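Local coordinates for protein Proline/betaine transporter, RALF (Rickettsia prowazekii str. Madrid E, PDB 4D7R) that probably acts as a guanine nucleotide exchange factor, studied here as an engineered chimera joining a Rickettsia Sec7 domain to a Legionella RalF capping domain, at residues D90-D93 with N94-L98; S176-K179 with S180-M183; D211-A215 with K216-L220; S240-K243 with K244-F248; P306-F309 with S310-L313. One frame throughout, in Å; residues are numbered along the deposited sequence.

Contact 1: D90-D93 with N94-L98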
loop_
_atom_site.group_PDB
_atom_site.type_symbol
_atom_site.label_atom_id
_atom_site.label_comp_id
_atom_site.label_asym_id
_atom_site.label_seq_id
_atom_site.Cartn_x
_atom_site.Cartn_y
_atom_site.Cartn_z
ATOM N N ASP A 90 -5.531 5.567 -2.446
ATOM C CA ASP A 90 -6.653 6.331 -1.899
ATOM C C ASP A 90 -7.044 7.454 -2.872
ATOM O O ASP A 90 -6.473 8.534 -2.861
ATOM C CB ASP A 90 -6.303 6.912 -0.518
ATOM C CG ASP A 90 -7.488 7.448 0.275
ATOM O OD1 ASP A 90 -8.641 7.005 0.014
ATOM O OD2 ASP A 90 -7.258 8.237 1.218
ATOM N N GLY A 91 -8.033 7.174 -3.687
ATOM C CA GLY A 91 -8.560 8.099 -4.675
ATOM C C GLY A 91 -10.030 7.828 -4.849
ATOM O O GLY A 91 -10.500 6.719 -4.570
ATOM N N VAL A 92 -10.777 8.847 -5.283
ATOM C CA VAL A 92 -12.220 8.717 -5.480
ATOM C C VAL A 92 -12.512 7.667 -6.566
ATOM O O VAL A 92 -13.345 6.794 -6.340
ATOM C CB VAL A 92 -12.850 10.102 -5.796
ATOM C CG1 VAL A 92 -14.297 9.963 -6.224
ATOM C CG2 VAL A 92 -12.735 11.040 -4.590
ATOM N N ASP A 93 -11.802 7.745 -7.715
ATOM C CA ASP A 93 -11.921 6.807 -8.840
ATOM C C ASP A 93 -11.453 5.412 -8.383
ATOM O O ASP A 93 -12.179 4.426 -8.536
ATOM C CB ASP A 93 -11.035 7.263 -10.010
ATOM C CG ASP A 93 -11.597 8.361 -10.904
ATOM O OD1 ASP A 93 -12.772 8.752 -10.705
ATOM O OD2 ASP A 93 -10.863 8.818 -11.817
ATOM N N ASN A 94 -10.247 5.361 -7.777
ATOM C CA ASN A 94 -9.603 4.140 -7.294
ATOM C C ASN A 94 -10.510 3.313 -6.400
ATOM O O ASN A 94 -10.656 2.107 -6.614
ATOM C CB ASN A 94 -8.313 4.495 -6.573
ATOM C CG ASN A 94 -7.385 5.394 -7.360
ATOM O OD1 ASN A 94 -7.656 6.586 -7.564
ATOM N ND2 ASN A 94 -6.293 4.850 -7.843
ATOM N N GLN A 95 -11.154 3.969 -5.418
ATOM C CA GLN A 95 -12.047 3.325 -4.459
ATOM C C GLN A 95 -13.243 2.696 -5.176
ATOM O O GLN A 95 -13.645 1.577 -4.840
ATOM C CB GLN A 95 -12.497 4.352 -3.418
ATOM C CG GLN A 95 -13.354 3.806 -2.289
ATOM C CD GLN A 95 -13.796 4.915 -1.355
ATOM O OE1 GLN A 95 -13.015 5.797 -0.959
ATOM N NE2 GLN A 95 -15.063 4.894 -0.978
ATOM N N LYS A 96 -13.828 3.422 -6.162
ATOM C CA LYS A 96 -14.951 2.879 -6.937
ATOM C C LYS A 96 -14.540 1.707 -7.818
ATOM O O LYS A 96 -15.288 0.727 -7.921
ATOM C CB LYS A 96 -15.635 3.968 -7.779
ATOM C CG LYS A 96 -16.419 4.985 -6.967
ATOM C CD LYS A 96 -16.815 6.187 -7.842
ATOM C CE LYS A 96 -17.771 7.106 -7.131
ATOM N NZ LYS A 96 -17.103 7.835 -6.025
ATOM N N VAL A 97 -13.374 1.816 -8.473
ATOM C CA VAL A 97 -12.806 0.782 -9.324
ATOM C C VAL A 97 -12.512 -0.487 -8.489
ATOM O O VAL A 97 -12.869 -1.580 -8.904
ATOM C CB VAL A 97 -11.594 1.299 -10.152
ATOM C CG1 VAL A 97 -10.819 0.148 -10.787
ATOM C CG2 VAL A 97 -12.044 2.290 -11.245
ATOM N N LEU A 98 -11.981 -0.326 -7.278
ATOM C CA LEU A 98 -11.644 -1.451 -6.408
ATOM C C LEU A 98 -12.892 -2.217 -6.036
ATOM O O LEU A 98 -12.914 -3.440 -6.182
ATOM C CB LEU A 98 -10.875 -0.975 -5.159
ATOM C CG LEU A 98 -10.633 -2.047 -4.046
ATOM C CD1 LEU A 98 -9.946 -3.291 -4.605
ATOM C CD2 LEU A 98 -9.802 -1.457 -2.873
HETATM O O HOH W 1 -10.338 5.028 -0.244
HETATM O O HOH W 2 -14.870 7.043 -4.078
#
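Between Gly91 and Gln95 the backbone closes the first turn of helix 92-103, with Gln95 N bonded to Gly91 O at 3.0 Å. Gly91 is the N-cap of this helix, which belongs to the Sec7 part of the fusion. One step on, the bond from Lys96 N to Val92 O is weak, and Val97 N then reaches Asp93 O at 2.9 Å in a nearly straight bond (165°).

The first-turn side chains wrap the helix start. Asn94 folds back toward the cap, its CG beside its own backbone N, which brings OD1 to 3.4 Å from Gly91 CA. The amide nitrogen ND2 donates to Tyr86 O of helix 80-88. Asp93 leads away from the following turn, and its OD2 forms a salt bridge with Lys53; its OD1 stays 6.4 Å from Lys96 NZ, so the lysine does not share in that pairing. Val97 packs against Ile64 of helix 63-73 and Tyr86 of helix 80-88.

On the outer surface water takes over. One molecule donates to both Asp90 OD1 and Gln95 OE1, tying the residue before the cap to the helix itself. Val92 and Lys96 lie side by side and point the same way. A bend at the last torsion of the lysine (chi4 70°) sets NZ 3.5 Å from Val92 CG1. The second water spans the same pair, accepting from Lys96 NZ at 3.1 Å and donating to Val92 O at 2.7 Å.

Contact 2: S176-K179 with S180-M183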
loop_
_atom_site.group_PDB
_atom_site.type_symbol
_atom_site.label_atom_id
_atom_site.label_comp_id
_atom_site.label_asym_id
_atom_site.label_seq_id
_atom_site.Cartn_x
_atom_site.Cartn_y
_atom_site.Cartn_z
ATOM N N SER A 176 12.447 -17.285 11.620
ATOM C CA SER A 176 12.906 -16.591 12.829
ATOM C C SER A 176 11.966 -16.853 14.002
ATOM O O SER A 176 12.297 -16.526 15.136
ATOM C CB SER A 176 13.052 -15.097 12.568
ATOM O OG SER A 176 13.983 -14.871 11.522
ATOM N N ILE A 177 10.834 -17.461 13.685
ATOM C CA ILE A 177 9.868 -17.897 14.659
ATOM C C ILE A 177 10.022 -19.414 14.775
ATOM O O ILE A 177 9.539 -20.150 13.996
ATOM C CB ILE A 177 8.456 -17.429 14.284
ATOM C CG1 ILE A 177 8.431 -15.910 14.274
ATOM C CG2 ILE A 177 7.458 -17.898 15.291
ATOM C CD1 ILE A 177 7.243 -15.310 13.630
ATOM N N ALA A 178 10.747 -19.861 15.770
ATOM C CA ALA A 178 11.061 -21.287 15.902
ATOM C C ALA A 178 9.823 -22.172 15.991
ATOM O O ALA A 178 8.778 -21.712 16.443
ATOM C CB ALA A 178 11.964 -21.520 17.106
ATOM N N LYS A 179 9.952 -23.446 15.566
ATOM C CA LYS A 179 8.895 -24.447 15.630
ATOM C C LYS A 179 8.154 -24.419 16.985
ATOM O O LYS A 179 6.926 -24.396 16.996
ATOM C CB LYS A 179 9.457 -25.857 15.344
ATOM C CG LYS A 179 8.392 -26.950 15.387
ATOM C CD LYS A 179 8.928 -28.320 15.074
ATOM C CE LYS A 179 7.838 -29.364 15.142
ATOM N NZ LYS A 179 7.628 -29.824 16.531
ATOM N N SER A 180 8.901 -24.371 18.104
ATOM C CA SER A 180 8.332 -24.361 19.457
ATOM C C SER A 180 7.558 -23.079 19.792
ATOM O O SER A 180 6.735 -23.099 20.701
ATOM C CB SER A 180 9.409 -24.646 20.509
ATOM O OG SER A 180 10.411 -23.642 20.520
ATOM N N LYS A 181 7.785 -21.987 19.041
ATOM C CA LYS A 181 7.122 -20.695 19.289
ATOM C C LYS A 181 5.959 -20.407 18.353
ATOM O O LYS A 181 5.238 -19.423 18.555
ATOM C CB LYS A 181 8.147 -19.544 19.220
ATOM C CG LYS A 181 9.444 -19.817 19.994
ATOM C CD LYS A 181 9.332 -19.671 21.508
ATOM C CE LYS A 181 10.503 -20.327 22.213
ATOM N NZ LYS A 181 11.798 -19.640 21.957
ATOM N N LYS A 182 5.750 -21.256 17.343
ATOM C CA LYS A 182 4.681 -21.013 16.366
ATOM C C LYS A 182 3.266 -21.059 16.980
ATOM O O LYS A 182 3.021 -21.827 17.915
ATOM C CB LYS A 182 4.845 -21.904 15.121
ATOM C CG LYS A 182 6.020 -21.420 14.285
ATOM C CD LYS A 182 6.243 -22.224 13.060
ATOM C CE LYS A 182 7.556 -21.881 12.414
ATOM N NZ LYS A 182 7.702 -20.414 12.138
ATOM N N MET A 183 2.378 -20.156 16.514
ATOM C CA MET A 183 0.995 -20.065 16.998
ATOM C C MET A 183 0.294 -21.409 16.769
ATOM O O MET A 183 0.467 -22.011 15.716
ATOM C CB MET A 183 0.275 -18.900 16.281
ATOM C CG MET A 183 -1.115 -18.615 16.804
ATOM S SD MET A 183 -1.969 -17.395 15.764
ATOM C CE MET A 183 -2.328 -16.136 16.991
#
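Ile177 and Lys182 run across one another at a slant over a type I beta turn, residues 178 to 181, in the Sec7-domain loop between helices 155-173 and 185-191. The turn is closed by Lys181 N to Ala178 O at 2.8 Å, its donor lying well above the carbonyl plane. A weak bond from Lys182 N to Lys179 O carries the same sense of winding one residue further.

Lys182 turns back over this winding. Its CG sits beside its own backbone N (chi1 -72°), the chain then stretches out straight, and a bend at chi4 (-54°) swings the ammonium inward. On the way CG passes 3.5 Å from Ala178 O and 3.9 Å from Ile177 CG2, so the methyl branch of the isoleucine lies against the lysine's aliphatic stem. The other branch of Ile177 leads away from the turn, toward Phe309 of the capping domain, a meeting of two fused parts.

At its tip, NZ donates to three backbone carbonyls, those of Ile177, Asp171 and Asn174. Because the last two belong to the end of helix 155-173 and the residues just after it, the positive group would be expected to interact favourably with the helix dipole. The ammonium approaches the isoleucine carbonyl in its plane, with Lys182 NZ 2.6 Å from Ile177 O.

Contact 3: D211-A215 with K216-L220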
loop_
_atom_site.group_PDB
_atom_site.type_symbol
_atom_site.label_atom_id
_atom_site.label_comp_id
_atom_site.label_asym_id
_atom_site.label_seq_id
_atom_site.Cartn_x
_atom_site.Cartn_y
_atom_site.Cartn_z
ATOM N N ASP A 211 -4.836 -25.484 8.878
ATOM C CA ASP A 211 -4.133 -26.609 8.238
ATOM C C ASP A 211 -3.621 -26.305 6.839
ATOM O O ASP A 211 -2.486 -26.665 6.511
ATOM C CB ASP A 211 -5.019 -27.878 8.197
ATOM C CG ASP A 211 -5.366 -28.514 9.529
ATOM O OD1 ASP A 211 -4.726 -28.167 10.545
ATOM O OD2 ASP A 211 -6.248 -29.400 9.546
ATOM N N GLU A 212 -4.455 -25.653 6.004
ATOM C CA GLU A 212 -4.086 -25.335 4.634
ATOM C C GLU A 212 -2.971 -24.297 4.570
ATOM O O GLU A 212 -2.061 -24.469 3.772
ATOM C CB GLU A 212 -5.288 -24.922 3.782
ATOM C CG GLU A 212 -6.277 -26.058 3.526
ATOM C CD GLU A 212 -5.736 -27.286 2.819
ATOM O OE1 GLU A 212 -5.065 -27.131 1.772
ATOM O OE2 GLU A 212 -6.000 -28.408 3.305
ATOM N N ILE A 213 -3.028 -23.288 5.407
ATOM C CA ILE A 213 -2.002 -22.294 5.447
ATOM C C ILE A 213 -0.695 -22.928 5.924
ATOM O O ILE A 213 0.329 -22.622 5.421
ATOM C CB ILE A 213 -2.414 -21.127 6.339
ATOM C CG1 ILE A 213 -3.418 -20.299 5.598
ATOM C CG2 ILE A 213 -1.218 -20.241 6.683
ATOM C CD1 ILE A 213 -2.809 -19.610 4.397
ATOM N N GLU A 214 -0.762 -23.740 6.947
ATOM C CA GLU A 214 0.402 -24.481 7.429
ATOM C C GLU A 214 1.041 -25.278 6.281
ATOM O O GLU A 214 2.255 -25.185 6.076
ATOM C CB GLU A 214 0.028 -25.388 8.602
ATOM C CG GLU A 214 1.160 -26.277 9.090
ATOM C CD GLU A 214 0.730 -27.184 10.219
ATOM O OE1 GLU A 214 -0.159 -28.036 9.993
ATOM O OE2 GLU A 214 1.253 -27.014 11.341
ATOM N N ALA A 215 0.222 -26.024 5.516
ATOM C CA ALA A 215 0.702 -26.866 4.418
ATOM C C ALA A 215 1.168 -26.098 3.193
ATOM O O ALA A 215 2.041 -26.580 2.460
ATOM C CB ALA A 215 -0.367 -27.868 4.030
ATOM N N LYS A 216 0.579 -24.918 2.942
ATOM C CA LYS A 216 0.908 -24.145 1.760
ATOM C C LYS A 216 0.867 -22.651 2.085
ATOM O O LYS A 216 -0.232 -22.113 2.264
ATOM C CB LYS A 216 -0.081 -24.503 0.639
ATOM C CG LYS A 216 0.385 -24.150 -0.773
ATOM C CD LYS A 216 -0.767 -23.660 -1.668
ATOM C CE LYS A 216 -1.860 -24.685 -1.920
ATOM N NZ LYS A 216 -2.986 -24.121 -2.712
ATOM N N PRO A 217 2.001 -21.964 2.166
ATOM C CA PRO A 217 1.938 -20.542 2.479
ATOM C C PRO A 217 1.268 -19.757 1.375
ATOM O O PRO A 217 1.095 -20.284 0.354
ATOM C CB PRO A 217 3.393 -20.122 2.539
ATOM C CG PRO A 217 4.144 -21.119 1.727
ATOM C CD PRO A 217 3.393 -22.388 1.911
ATOM N N PHE A 218 0.958 -18.503 1.593
ATOM C CA PHE A 218 0.406 -17.684 0.519
ATOM C C PHE A 218 1.517 -17.414 -0.507
ATOM O O PHE A 218 2.696 -17.309 -0.135
ATOM C CB PHE A 218 -0.051 -16.314 1.074
ATOM C CG PHE A 218 -1.378 -16.281 1.791
ATOM C CD1 PHE A 218 -2.556 -16.567 1.116
ATOM C CD2 PHE A 218 -1.460 -15.869 3.117
ATOM C CE1 PHE A 218 -3.790 -16.524 1.776
ATOM C CE2 PHE A 218 -2.693 -15.814 3.772
ATOM C CZ PHE A 218 -3.852 -16.135 3.096
ATOM N N LYS A 219 1.126 -17.293 -1.786
ATOM C CA LYS A 219 1.974 -16.803 -2.870
ATOM C C LYS A 219 1.718 -15.285 -2.811
ATOM O O LYS A 219 0.592 -14.836 -3.102
ATOM C CB LYS A 219 1.546 -17.377 -4.240
ATOM C CG LYS A 219 1.851 -18.874 -4.445
ATOM C CD LYS A 219 3.358 -19.223 -4.471
ATOM C CE LYS A 219 4.087 -18.820 -5.737
ATOM N NZ LYS A 219 5.550 -19.078 -5.634
ATOM N N LEU A 220 2.676 -14.530 -2.252
ATOM C CA LEU A 220 2.537 -13.077 -2.103
ATOM C C LEU A 220 3.584 -12.428 -2.993
ATOM O O LEU A 220 4.788 -12.519 -2.725
ATOM C CB LEU A 220 2.713 -12.590 -0.653
ATOM C CG LEU A 220 1.831 -13.170 0.463
ATOM C CD1 LEU A 220 2.390 -12.806 1.819
ATOM C CD2 LEU A 220 0.373 -12.713 0.355
#
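Phe218 lays its ring against the end of Ile213, five residues back, where helix 203-215 of the Sec7 domain runs out into the following loop. From CB the phenylalanine sets CG beside its own backbone N (chi1 -79°), and this swings the ring back toward the helix. Along the ring, CD2 is the first atom to meet the isoleucine, 4.2 Å from Ile213 CD1. Next comes CE2, the nearest ring atom at 3.8 Å from that methyl, and then CZ at the tip, 3.9 Å from it. CE1, on the other flank, also stands at 4.2 Å from Ile213 CD1. The methyl therefore rides over a face, somewhat toward the rim: a CH-pi contact with CD1 3.9 Å from the ring centroid and 16° off its normal.

Leu113 and Leu116 of helix 112-121 and Thr165 of helix 155-173 also touch the ring. The backbone beside it is held by polar bonds. Lys216 N closes the last helical turn onto Glu212 O at 2.8 Å, although the hydrogen bond is noticeably bent (139°). Beyond that point Lys216 leaves helical geometry, and Asn169 OD1 accepts from Phe218 N.

The side-chain meeting is thus wholly apolar, while Ile213 O, Lys216 O and Pro217 O, which lie where the helix gives way to the loop, each accept from a side chain of a neighbouring helix: His173 serves the first and Arg117 the other two.

Contact 4: S240-K243 with K244-F248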
loop_
_atom_site.group_PDB
_atom_site.type_symbol
_atom_site.label_atom_id
_atom_site.label_comp_id
_atom_site.label_asym_id
_atom_site.label_seq_id
_atom_site.Cartn_x
_atom_site.Cartn_y
_atom_site.Cartn_z
ATOM N N SER A 240 19.791 11.535 12.051
ATOM C CA SER A 240 19.173 12.552 12.914
ATOM C C SER A 240 17.740 12.876 12.463
ATOM O O SER A 240 16.840 12.969 13.303
ATOM C CB SER A 240 20.040 13.812 12.930
ATOM O OG SER A 240 19.356 14.940 13.451
ATOM N N THR A 241 17.526 12.999 11.136
ATOM C CA THR A 241 16.213 13.287 10.549
ATOM C C THR A 241 15.234 12.133 10.791
ATOM O O THR A 241 14.081 12.387 11.139
ATOM C CB THR A 241 16.357 13.655 9.072
ATOM O OG1 THR A 241 17.319 14.695 8.941
ATOM C CG2 THR A 241 15.028 14.075 8.427
ATOM N N PHE A 242 15.697 10.878 10.640
ATOM C CA PHE A 242 14.866 9.696 10.887
ATOM C C PHE A 242 14.353 9.655 12.335
ATOM O O PHE A 242 13.157 9.414 12.557
ATOM C CB PHE A 242 15.620 8.391 10.545
ATOM C CG PHE A 242 14.740 7.168 10.708
ATOM C CD1 PHE A 242 14.644 6.513 11.936
ATOM C CD2 PHE A 242 14.001 6.676 9.640
ATOM C CE1 PHE A 242 13.816 5.403 12.092
ATOM C CE2 PHE A 242 13.179 5.558 9.797
ATOM C CZ PHE A 242 13.079 4.939 11.027
ATOM N N LYS A 243 15.264 9.881 13.311
ATOM C CA LYS A 243 14.943 9.882 14.739
ATOM C C LYS A 243 13.897 10.948 15.050
ATOM O O LYS A 243 12.892 10.637 15.680
ATOM C CB LYS A 243 16.216 10.076 15.576
ATOM C CG LYS A 243 17.233 8.946 15.404
ATOM C CD LYS A 243 18.311 8.978 16.486
ATOM C CE LYS A 243 19.689 9.251 15.932
ATOM N NZ LYS A 243 20.283 10.500 16.491
ATOM N N LYS A 244 14.068 12.164 14.501
ATOM C CA LYS A 244 13.109 13.268 14.687
ATOM C C LYS A 244 11.744 12.966 14.052
ATOM O O LYS A 244 10.699 13.309 14.623
ATOM C CB LYS A 244 13.663 14.578 14.125
ATOM C CG LYS A 244 14.784 15.186 14.956
ATOM C CD LYS A 244 15.478 16.279 14.158
ATOM C CE LYS A 244 16.534 16.993 14.956
ATOM N NZ LYS A 244 17.113 18.132 14.197
ATOM N N LEU A 245 11.763 12.305 12.882
ATOM C CA LEU A 245 10.570 11.919 12.126
ATOM C C LEU A 245 9.789 10.892 12.921
ATOM O O LEU A 245 8.568 11.020 13.090
ATOM C CB LEU A 245 10.995 11.323 10.762
ATOM C CG LEU A 245 9.871 10.982 9.771
ATOM C CD1 LEU A 245 9.204 12.237 9.228
ATOM C CD2 LEU A 245 10.418 10.180 8.617
ATOM N N ASP A 246 10.522 9.893 13.447
ATOM C CA ASP A 246 9.976 8.819 14.263
ATOM C C ASP A 246 9.236 9.377 15.484
ATOM O O ASP A 246 8.102 8.969 15.748
ATOM C CB ASP A 246 11.101 7.845 14.674
ATOM C CG ASP A 246 10.648 6.514 15.232
ATOM O OD1 ASP A 246 9.469 6.142 15.011
ATOM O OD2 ASP A 246 11.480 5.826 15.865
ATOM N N SER A 247 9.850 10.351 16.186
ATOM C CA SER A 247 9.265 10.992 17.366
ATOM C C SER A 247 8.041 11.827 16.995
ATOM O O SER A 247 7.044 11.804 17.719
ATOM C CB SER A 247 10.298 11.864 18.076
ATOM O OG SER A 247 11.372 11.073 18.557
ATOM N N PHE A 248 8.101 12.523 15.840
ATOM C CA PHE A 248 7.007 13.346 15.341
ATOM C C PHE A 248 5.686 12.587 15.204
ATOM O O PHE A 248 4.629 13.194 15.382
ATOM C CB PHE A 248 7.391 14.009 14.018
ATOM C CG PHE A 248 6.448 15.104 13.591
ATOM C CD1 PHE A 248 6.616 16.405 14.051
ATOM C CD2 PHE A 248 5.401 14.838 12.714
ATOM C CE1 PHE A 248 5.740 17.418 13.658
ATOM C CE2 PHE A 248 4.526 15.852 12.324
ATOM C CZ PHE A 248 4.695 17.135 12.808
#
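Lys244 lies along the surface of helix 240-248 over Ser240, one turn earlier, in the capping-domain part of the fusion. Its chain is extended beyond CG: CG passes 3.4 Å from Ser240 O, and further out CE comes to 3.8 Å from Ser240 OG. Ser240 keeps its OG beside its own carbonyl carbon (chi1 165°), on the side where the lysine runs. This is contact by the aliphatic stem.

Farther along, Lys243 O takes two donors from one residue, Ser247 N at 3.1 Å and, weakly, Ser247 OG at 3.3 Å. Asp246 leans back over its own turn, with CB 3.3 Å from Phe242 O, while OD2 approaches Phe242 CE1 obliquely at 4.5 Å. The charge of this aspartate is met mainly outside the helix, by a salt bridge from OD1 to Lys285.

Behind these contacts stands the regular i to i+4 ladder, represented by Asp246 N to Phe242 O at 2.8 Å. At its start Asp239 OD1 accepts from Thr241 N, and the hydroxyl of Thr241 is tied to Asp340 O.

Ser240, Lys243, Lys244 and Ser247 make up the exposed side of the helix, whereas Phe242 and Leu245 are buried. Both pack on Val303 of strand 298-304 and Val320 of strand 319-324; Leu245 adds Ile288 of strand 284-292, where Phe248 joins it, so the helix lies against the antiparallel sheet of the capping domain.

Contact 5: P306-F309 with S310-L313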
loop_
_atom_site.group_PDB
_atom_site.type_symbol
_atom_site.label_atom_id
_atom_site.label_comp_id
_atom_site.label_asym_id
_atom_site.label_seq_id
_atom_site.Cartn_x
_atom_site.Cartn_y
_atom_site.Cartn_z
ATOM N N PRO A 306 11.798 -2.369 10.991
ATOM C CA PRO A 306 11.704 -3.834 10.981
ATOM C C PRO A 306 11.472 -4.451 12.343
ATOM O O PRO A 306 11.842 -3.904 13.377
ATOM C CB PRO A 306 13.064 -4.270 10.427
ATOM C CG PRO A 306 14.000 -3.158 10.847
ATOM C CD PRO A 306 13.160 -1.927 10.600
ATOM N N ASN A 307 10.765 -5.573 12.330
ATOM C CA ASN A 307 10.545 -6.356 13.528
ATOM C C ASN A 307 10.661 -7.828 13.132
ATOM O O ASN A 307 10.761 -8.145 11.950
ATOM C CB ASN A 307 9.226 -5.994 14.212
ATOM C CG ASN A 307 8.014 -6.262 13.364
ATOM O OD1 ASN A 307 7.711 -7.407 13.034
ATOM N ND2 ASN A 307 7.285 -5.207 13.021
ATOM N N ILE A 308 10.655 -8.725 14.104
ATOM C CA ILE A 308 10.833 -10.149 13.836
ATOM C C ILE A 308 9.785 -10.719 12.866
ATOM O O ILE A 308 10.094 -11.652 12.129
ATOM C CB ILE A 308 10.918 -10.924 15.181
ATOM C CG1 ILE A 308 11.496 -12.337 14.988
ATOM C CG2 ILE A 308 9.572 -10.932 15.918
ATOM C CD1 ILE A 308 11.803 -13.113 16.304
ATOM N N PHE A 309 8.554 -10.169 12.864
ATOM C CA PHE A 309 7.514 -10.653 11.948
ATOM C C PHE A 309 7.648 -10.057 10.569
ATOM O O PHE A 309 7.528 -10.776 9.560
ATOM C CB PHE A 309 6.075 -10.410 12.506
ATOM C CG PHE A 309 5.830 -11.027 13.857
ATOM C CD1 PHE A 309 5.434 -12.358 13.973
ATOM C CD2 PHE A 309 6.000 -10.282 15.022
ATOM C CE1 PHE A 309 5.243 -12.940 15.233
ATOM C CE2 PHE A 309 5.810 -10.867 16.279
ATOM C CZ PHE A 309 5.444 -12.193 16.377
ATOM N N SER A 310 7.856 -8.732 10.506
ATOM C CA SER A 310 7.882 -8.010 9.243
ATOM C C SER A 310 9.063 -8.334 8.362
ATOM O O SER A 310 8.905 -8.341 7.144
ATOM C CB SER A 310 7.835 -6.506 9.475
ATOM O OG SER A 310 9.071 -6.042 9.985
ATOM N N LYS A 311 10.234 -8.593 8.968
ATOM C CA LYS A 311 11.479 -8.839 8.231
ATOM C C LYS A 311 11.431 -9.990 7.219
ATOM O O LYS A 311 12.103 -9.932 6.178
ATOM C CB LYS A 311 12.685 -8.921 9.170
ATOM C CG LYS A 311 12.691 -10.165 10.054
ATOM C CD LYS A 311 13.999 -10.301 10.802
ATOM C CE LYS A 311 14.100 -11.678 11.420
ATOM N NZ LYS A 311 15.266 -11.800 12.322
ATOM N N TRP A 312 10.602 -11.010 7.504
ATOM C CA TRP A 312 10.444 -12.167 6.630
ATOM C C TRP A 312 10.013 -11.752 5.204
ATOM O O TRP A 312 10.479 -12.334 4.227
ATOM C CB TRP A 312 9.408 -13.139 7.230
ATOM C CG TRP A 312 9.251 -14.385 6.419
ATOM C CD1 TRP A 312 10.249 -15.215 5.996
ATOM C CD2 TRP A 312 8.035 -14.916 5.896
ATOM N NE1 TRP A 312 9.724 -16.237 5.242
ATOM C CE2 TRP A 312 8.367 -16.079 5.163
ATOM C CE3 TRP A 312 6.684 -14.563 6.024
ATOM C CZ2 TRP A 312 7.405 -16.863 4.528
ATOM C CZ3 TRP A 312 5.729 -15.331 5.367
ATOM C CH2 TRP A 312 6.090 -16.466 4.635
ATOM N N LEU A 313 9.154 -10.730 5.097
ATOM C CA LEU A 313 8.595 -10.262 3.826
ATOM C C LEU A 313 9.024 -8.863 3.418
ATOM O O LEU A 313 8.944 -8.519 2.231
ATOM C CB LEU A 313 7.062 -10.325 3.897
ATOM C CG LEU A 313 6.471 -11.739 4.040
ATOM C CD1 LEU A 313 5.022 -11.678 4.403
ATOM C CD2 LEU A 313 6.620 -12.546 2.744
#
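Asn307 and Ser310 exchange the two reciprocal hydrogen bonds of a capping box, where the chain of the capping domain enters the helix that includes 311-314. Ser310 N donates to Asn307 OD1 at 2.9 Å, and in return Asn307 N donates to Ser310 OG, also at 2.9 Å. Both bonds are fairly straight. In the first, however, the donor stands above the plane of the amide group. Asn307 can reach forward because its CG is tucked between its own backbone N and carbonyl carbon (chi1 62°), which turns OD1 toward the oncoming amides. The same OD1 receives a second, weak bond from Phe309 N, so one amide oxygen gathers two backbone N-H groups. Its ND2 donates to Ser279 O, and this fixes which way round the amide lies.

The backbone seals the turn, Lys311 N bonding to Asn307 O at 3.1 Å. Ser310 is buried, with OG 3.6 Å from Pro306 CA.

Farther out the aromatic side chains spread to different neighbours. The Phe309 ring leads away from the turn and meets that of Phe280, the planes at about 35°. Trp312 packs on Asn169, Thr170 and His173 of helix 155-173 and Ile308 O accepts from Asn174 ND2, all four partners lying in the Sec7 part, so that these meetings join two proteins fused by design. Lys311 lays its aliphatic chain over the turn, CG lying 3.4 Å from Asn307 O and 3.6 Å from Ile308 O.

Contacts 1, 2 and 5 lie at the surface, whereas contacts 3 and 4 are partly buried and turn an apolar side inward. Contacts 1 and 5 both concern the start of a helix, one capped by glycine and water-bridged, the other by reciprocal side-chain bonds; contact 3 is a helix end, contact 4 a helix body and contact 2 a loop turn gathered by a lysine. The first three belong to the Rickettsia Sec7 part and the last two to the Legionella capping part. Contact 5 meets contact 2, where Ser176 packs on Lys311, and contact 3, through Leu220 and Leu313, across the engineered pairing of domains. Contact 1 stands apart.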